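SsDNA-binding protein essential for mitochondrial genome maintenance (Saccharomyces cerevisiae, PDB 6CQK) binds single-stranded DNA preferentially and cooperatively in mitochondria, takes part in mitochondrial DNA replication and stimulates the PIF1 helicase. Local coordinates at residues S7-R11 with S31-Q35; I12-F16 with V62-A66. The contacts are given in a common frame with arbitrary orientation. Residue numbers count along the deposited sequence, not the author numbering.

Contact 1: residues S7-R11 with S31-Q35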
ATOM      1  N   SER A   7      -2.143   5.135  -3.012  1.00 63.12           N
ATOM      2  CA  SER A   7      -1.353   5.756  -1.954  1.00 64.66           C
ATOM      3  C   SER A   7      -0.485   6.771  -2.653  1.00 61.60           C
ATOM      4  O   SER A   7       0.108   6.452  -3.662  1.00 57.63           O
ATOM      5  CB  SER A   7      -0.494   4.723  -1.227  1.00 68.76           C
ATOM      6  OG  SER A   7      -1.264   3.563  -0.926  1.00 73.80           O
ATOM      7  N   ILE A   8      -0.454   7.991  -2.124  1.00 58.92           N
ATOM      8  CA  ILE A   8       0.302   9.073  -2.692  1.00 55.71           C
ATOM      9  C   ILE A   8       1.180   9.707  -1.648  1.00 54.63           C
ATOM     10  O   ILE A   8       0.768   9.938  -0.527  1.00 55.11           O
ATOM     11  CB  ILE A   8      -0.653  10.120  -3.173  1.00 57.26           C
ATOM     12  CG1 ILE A   8      -1.504   9.567  -4.309  1.00 55.89           C
ATOM     13  CG2 ILE A   8       0.099  11.364  -3.668  1.00 61.23           C
ATOM     14  CD1 ILE A   8      -2.847  10.232  -4.368  1.00 57.16           C
ATOM     15  N   VAL A   9       2.415   9.977  -2.007  1.00 55.97           N
ATOM     16  CA  VAL A   9       3.208  10.940  -1.289  1.00 56.64           C
ATOM     17  C   VAL A   9       3.465  12.130  -2.163  1.00 54.38           C
ATOM     18  O   VAL A   9       3.990  11.999  -3.306  1.00 51.97           O
ATOM     19  CB  VAL A   9       4.548  10.373  -0.838  1.00 59.79           C
ATOM     20  CG1 VAL A   9       5.413  11.476  -0.224  1.00 60.96           C
ATOM     21  CG2 VAL A   9       4.306   9.348   0.228  1.00 63.02           C
ATOM     22  N   GLY A  10       3.172  13.285  -1.593  1.00 52.81           N
ATOM     23  CA  GLY A  10       3.260  14.498  -2.343  1.00 55.39           C
ATOM     24  C   GLY A  10       2.931  15.704  -1.542  1.00 58.20           C
ATOM     25  O   GLY A  10       2.744  15.632  -0.327  1.00 60.98           O
ATOM     26  N   ARG A  11       2.859  16.843  -2.215  1.00 61.17           N
ATOM     27  CA  ARG A  11       2.674  18.089  -1.516  1.00 65.29           C
ATOM     28  C   ARG A  11       1.322  18.649  -1.813  1.00 63.02           C
ATOM     29  O   ARG A  11       0.823  18.531  -2.929  1.00 65.39           O
ATOM     30  CB  ARG A  11       3.764  19.093  -1.900  1.00 71.78           C
ATOM     31  CG  ARG A  11       4.937  19.084  -0.921  1.00 78.40           C
ATOM     32  CD  ARG A  11       6.245  19.330  -1.545  1.00 84.10           C
ATOM     33  NE  ARG A  11       6.636  18.027  -2.087  1.00 94.30           N
ATOM     34  CZ  ARG A  11       7.744  17.830  -2.784  1.00100.08           C
ATOM     35  NH1 ARG A  11       8.598  18.846  -3.023  1.00102.11           N
ATOM     36  NH2 ARG A  11       8.001  16.618  -3.241  1.00 97.53           N
ATOM     37  N   SER A  31      -5.957  19.306  -4.036  1.00 60.39           N
ATOM     38  CA  SER A  31      -5.097  18.588  -4.959  1.00 60.41           C
ATOM     39  C   SER A  31      -3.680  18.405  -4.361  1.00 58.78           C
ATOM     40  O   SER A  31      -3.248  19.229  -3.555  1.00 57.08           O
ATOM     41  CB  SER A  31      -5.034  19.305  -6.295  1.00 60.35           C
ATOM     42  OG  SER A  31      -4.695  20.661  -6.077  1.00 63.53           O
ATOM     43  N   ILE A  32      -3.060  17.254  -4.690  1.00 56.31           N
ATOM     44  CA  ILE A  32      -1.728  16.909  -4.282  1.00 54.12           C
ATOM     45  C   ILE A  32      -0.883  16.941  -5.554  1.00 54.45           C
ATOM     46  O   ILE A  32      -1.220  16.277  -6.527  1.00 52.62           O
ATOM     47  CB  ILE A  32      -1.687  15.461  -3.672  1.00 53.06           C
ATOM     48  CG1 ILE A  32      -2.531  15.401  -2.411  1.00 52.51           C
ATOM     49  CG2 ILE A  32      -0.256  15.028  -3.311  1.00 51.82           C
ATOM     50  CD1 ILE A  32      -2.660  14.024  -1.829  1.00 54.29           C
ATOM     51  N   ALA A  33       0.214  17.669  -5.512  1.00 53.70           N
ATOM     52  CA  ALA A  33       1.197  17.584  -6.543  1.00 55.31           C
ATOM     53  C   ALA A  33       2.219  16.566  -6.117  1.00 56.26           C
ATOM     54  O   ALA A  33       2.830  16.736  -5.063  1.00 60.57           O
ATOM     55  CB  ALA A  33       1.861  18.928  -6.744  1.00 54.91           C
ATOM     56  N   SER A  34       2.415  15.515  -6.915  1.00 55.86           N
ATOM     57  CA  SER A  34       3.354  14.451  -6.593  1.00 54.99           C
ATOM     58  C   SER A  34       4.252  14.380  -7.770  1.00 55.34           C
ATOM     59  O   SER A  34       3.821  14.146  -8.894  1.00 54.54           O
ATOM     60  CB  SER A  34       2.657  13.114  -6.404  1.00 57.17           C
ATOM     61  OG  SER A  34       3.519  12.009  -6.470  1.00 61.35           O
ATOM     62  N   GLN A  35       5.517  14.661  -7.552  1.00 57.17           N
ATOM     63  CA  GLN A  35       6.476  14.633  -8.620  1.00 57.57           C
ATOM     64  C   GLN A  35       7.648  13.853  -8.184  1.00 58.60           C
ATOM     65  O   GLN A  35       8.545  14.388  -7.584  1.00 58.77           O
ATOM     66  CB  GLN A  35       6.955  16.015  -8.959  1.00 55.67           C
ATOM     67  CG  GLN A  35       7.879  15.960 -10.128  1.00 57.06           C
ATOM     68  CD  GLN A  35       8.438  17.278 -10.480  1.00 57.98           C
ATOM     69  OE1 GLN A  35       8.439  18.170  -9.684  1.00 63.00           O
ATOM     70  NE2 GLN A  35       8.918  17.406 -11.678  1.00 55.85           N
TER

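Contact 2: residues I12-F16 with V62-A66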
ATOM      1  N   ILE A  12       0.730  19.279  -0.823  1.00 60.86           N
ATOM      2  CA  ILE A  12      -0.574  19.876  -1.020  1.00 61.62           C
ATOM      3  C   ILE A  12      -0.468  21.111  -1.856  1.00 59.06           C
ATOM      4  O   ILE A  12       0.177  22.046  -1.436  1.00 61.41           O
ATOM      5  CB  ILE A  12      -1.284  20.117   0.324  1.00 61.76           C
ATOM      6  CG1 ILE A  12      -1.642  18.711   0.852  1.00 64.29           C
ATOM      7  CG2 ILE A  12      -2.486  21.021   0.134  1.00 59.32           C
ATOM      8  CD1 ILE A  12      -2.482  18.672   2.090  1.00 69.28           C
ATOM      9  N   GLY A  13      -1.100  21.080  -3.025  1.00 57.42           N
ATOM     10  CA  GLY A  13      -0.965  22.123  -3.994  1.00 58.83           C
ATOM     11  C   GLY A  13      -2.189  22.977  -4.178  1.00 61.96           C
ATOM     12  O   GLY A  13      -2.346  23.619  -5.188  1.00 60.77           O
ATOM     13  N   SER A  14      -3.050  23.047  -3.174  1.00 68.70           N
ATOM     14  CA  SER A  14      -4.223  23.926  -3.253  1.00 69.05           C
ATOM     15  C   SER A  14      -4.795  24.298  -1.884  1.00 73.75           C
ATOM     16  O   SER A  14      -4.406  23.713  -0.836  1.00 74.80           O
ATOM     17  CB  SER A  14      -5.309  23.290  -4.123  1.00 68.07           C
ATOM     18  OG  SER A  14      -5.966  22.207  -3.461  1.00 68.24           O
ATOM     19  N   GLU A  15      -5.686  25.302  -1.894  1.00 78.40           N
ATOM     20  CA  GLU A  15      -6.547  25.594  -0.744  1.00 79.76           C
ATOM     21  C   GLU A  15      -7.486  24.420  -0.566  1.00 74.11           C
ATOM     22  O   GLU A  15      -7.652  23.571  -1.437  1.00 65.72           O
ATOM     23  CB  GLU A  15      -7.415  26.864  -0.948  1.00 86.57           C
ATOM     24  CG  GLU A  15      -6.804  28.281  -0.861  1.00 90.97           C
ATOM     25  CD  GLU A  15      -5.371  28.342  -0.351  1.00 95.79           C
ATOM     26  OE1 GLU A  15      -5.167  28.038   0.859  1.00 97.70           O
ATOM     27  OE2 GLU A  15      -4.450  28.689  -1.166  1.00 99.65           O
ATOM     28  N   PHE A  16      -8.093  24.363   0.600  1.00 77.74           N
ATOM     29  CA  PHE A  16      -9.121  23.372   0.849  1.00 78.49           C
ATOM     30  C   PHE A  16     -10.492  23.998   0.509  1.00 76.51           C
ATOM     31  O   PHE A  16     -11.074  24.609   1.360  1.00 81.98           O
ATOM     32  CB  PHE A  16      -9.055  22.908   2.326  1.00 77.96           C
ATOM     33  CG  PHE A  16      -7.745  22.266   2.729  1.00 74.80           C
ATOM     34  CD1 PHE A  16      -7.414  21.005   2.259  1.00 78.38           C
ATOM     35  CD2 PHE A  16      -6.895  22.878   3.627  1.00 72.51           C
ATOM     36  CE1 PHE A  16      -6.238  20.380   2.653  1.00 78.07           C
ATOM     37  CE2 PHE A  16      -5.739  22.260   4.044  1.00 73.21           C
ATOM     38  CZ  PHE A  16      -5.405  21.012   3.557  1.00 76.63           C
ATOM     39  N   VAL A  62      -3.350  21.455   9.061  1.00 75.03           N
ATOM     40  CA  VAL A  62      -2.588  21.260   7.765  1.00 76.92           C
ATOM     41  C   VAL A  62      -2.529  22.473   6.828  1.00 77.43           C
ATOM     42  O   VAL A  62      -3.543  22.988   6.382  1.00 80.02           O
ATOM     43  CB  VAL A  62      -3.138  20.085   6.905  1.00 79.10           C
ATOM     44  CG1 VAL A  62      -2.394  19.949   5.567  1.00 82.01           C
ATOM     45  CG2 VAL A  62      -3.030  18.783   7.662  1.00 79.84           C
ATOM     46  N   ARG A  63      -1.334  22.908   6.481  1.00 81.13           N
ATOM     47  CA  ARG A  63      -1.147  24.110   5.646  1.00 88.30           C
ATOM     48  C   ARG A  63      -0.753  23.712   4.231  1.00 86.82           C
ATOM     49  O   ARG A  63      -0.178  22.645   4.024  1.00 86.74           O
ATOM     50  CB  ARG A  63      -0.048  25.012   6.245  1.00 94.27           C
ATOM     51  CG  ARG A  63      -0.379  25.609   7.620  1.00 98.00           C
ATOM     52  CD  ARG A  63       0.705  26.586   8.089  1.00 99.32           C
ATOM     53  NE  ARG A  63       1.988  25.917   8.358  1.00101.27           N
ATOM     54  CZ  ARG A  63       2.302  25.256   9.481  1.00101.49           C
ATOM     55  NH1 ARG A  63       1.428  25.132  10.485  1.00 98.23           N
ATOM     56  NH2 ARG A  63       3.512  24.695   9.592  1.00104.60           N
ATOM     57  N   LYS A  64      -1.041  24.593   3.276  1.00 83.91           N
ATOM     58  CA  LYS A  64      -0.624  24.391   1.895  1.00 80.42           C
ATOM     59  C   LYS A  64       0.897  24.112   1.813  1.00 75.53           C
ATOM     60  O   LYS A  64       1.667  24.594   2.640  1.00 76.72           O
ATOM     61  CB  LYS A  64      -1.051  25.610   1.066  1.00 80.95           C
ATOM     62  CG  LYS A  64      -0.797  25.534  -0.428  1.00 84.87           C
ATOM     63  CD  LYS A  64      -1.503  26.714  -1.148  1.00 87.44           C
ATOM     64  CE  LYS A  64      -0.766  27.337  -2.325  1.00 91.07           C
ATOM     65  NZ  LYS A  64      -0.493  26.386  -3.428  1.00 96.33           N
ATOM     66  N   GLY A  65       1.307  23.282   0.851  1.00 71.20           N
ATOM     67  CA  GLY A  65       2.704  22.882   0.690  1.00 67.41           C
ATOM     68  C   GLY A  65       3.150  21.730   1.581  1.00 64.47           C
ATOM     69  O   GLY A  65       4.305  21.288   1.519  1.00 61.93           O
ATOM     70  N   ALA A  66       2.261  21.255   2.443  1.00 63.37           N
ATOM     71  CA  ALA A  66       2.575  20.113   3.291  1.00 62.77           C
ATOM     72  C   ALA A  66       2.877  18.836   2.526  1.00 60.84           C
ATOM     73  O   ALA A  66       2.122  18.436   1.639  1.00 59.82           O
ATOM     74  CB  ALA A  66       1.430  19.840   4.211  1.00 63.94           C
TER

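Contact 1: residues S7-R11 with S31-Q35
Start at Arg11 and Ala33, an antiparallel hydrogen-bonded pair whose backbones satisfy each other both ways: Arg11 N gives to Ala33 O (2.9 Å, nearly straight at 172°), and Ala33 N gives to Arg11 O (2.8 Å). Arg11 O also takes a CA-H...O contact from Ile32 CA at 3.3 Å. Two residues back, at Val9, a side chain supplies the bond: Ser34 OG donates to Val9 O at 3.2 Å and makes a weak hydrogen bond with Phe3 O of the second subunit. The axes of these short segments cross at 96°, as the first two strands of the OB-fold barrel, a hairpin, diverge away from its turn. At Gly10 a CB would clash with Ile32 CG2 and Ala33 O. Beyond it Ile8 CG2 meets Ile32 CG2 at 3.7 Å inside the barrel. Other backbone bonds of 7-11 go to other strands: Ile8 pairs with Val70 and Gly10 with Val68, while Ser7 to Val9 join a ladder with the second subunit, whose Asp2 forms a salt bridge with Arg11 NH2.

Contact 2: residues I12-F16 with V62-A66
Two backbone hydrogen bonds hold these segments together, and both belong to Ile12. Ile12 N gives to Ala66 O at 3.0 Å, and Ile12 O accepts from Gly65 N at 2.8 Å, so the peptide groups on both sides of Ile12 hold the turn that leads into strand 67-77. It is a type II beta turn from Arg63 to Ala66, closed by Ala66 N to Arg63 O at 3.2 Å; Gly65 takes its third position with a phi of 83°, a conformation glycine adopts easily. The CA-to-CB bond of Ser14 points away from 62-66; Ser14 OG donates to Glu15 O at 3.0 Å and accepts from Ser31 N. In the OB-fold this turn belongs to the connection that brings the chain from helix 52-59 back into the barrel, and it docks here against the long first strand where that strand is interrupted. Apolar contacts centre on Val62: Val62 CG1 lies 3.7 Å from Ile12 CD1 and 3.8 Å from Phe16 CZ. Phe16 also packs on Leu58 of the helix and meets Tyr30 edge-to-face. Among polar contacts, Val62 O sits at the ring edge, 3.3 Å from Phe16 CE2. On the exposed side the Lys64 chain lies along the 12-15 backbone, with Lys64 CG 3.8 Å from Ile12 O. Lys64 CD, an aliphatic carbon, comes within 3.5 Å of Glu15 OE2.

The two contacts follow one another along strand 3-20, with centres about 11 Å apart. In sequence their segments alternate: 7-11, 12-16, 31-35, then 62-66. Contact 1 pairs the first strand with its hairpin partner 26-34; contact 2 ties the continuation of that first strand to the link between helix 52-59 and strand 67-77. They touch directly: Ser31 O probably accepts a hydrogen bond from Gly13 N at 2.9 Å, and Arg11 CG packs 3.3 Å from Gly65 O. One strand thus meets its hairpin partner and the helix-to-strand connection, so it serves the barrel of its own chain and, through 7-11, the interface with the second subunit.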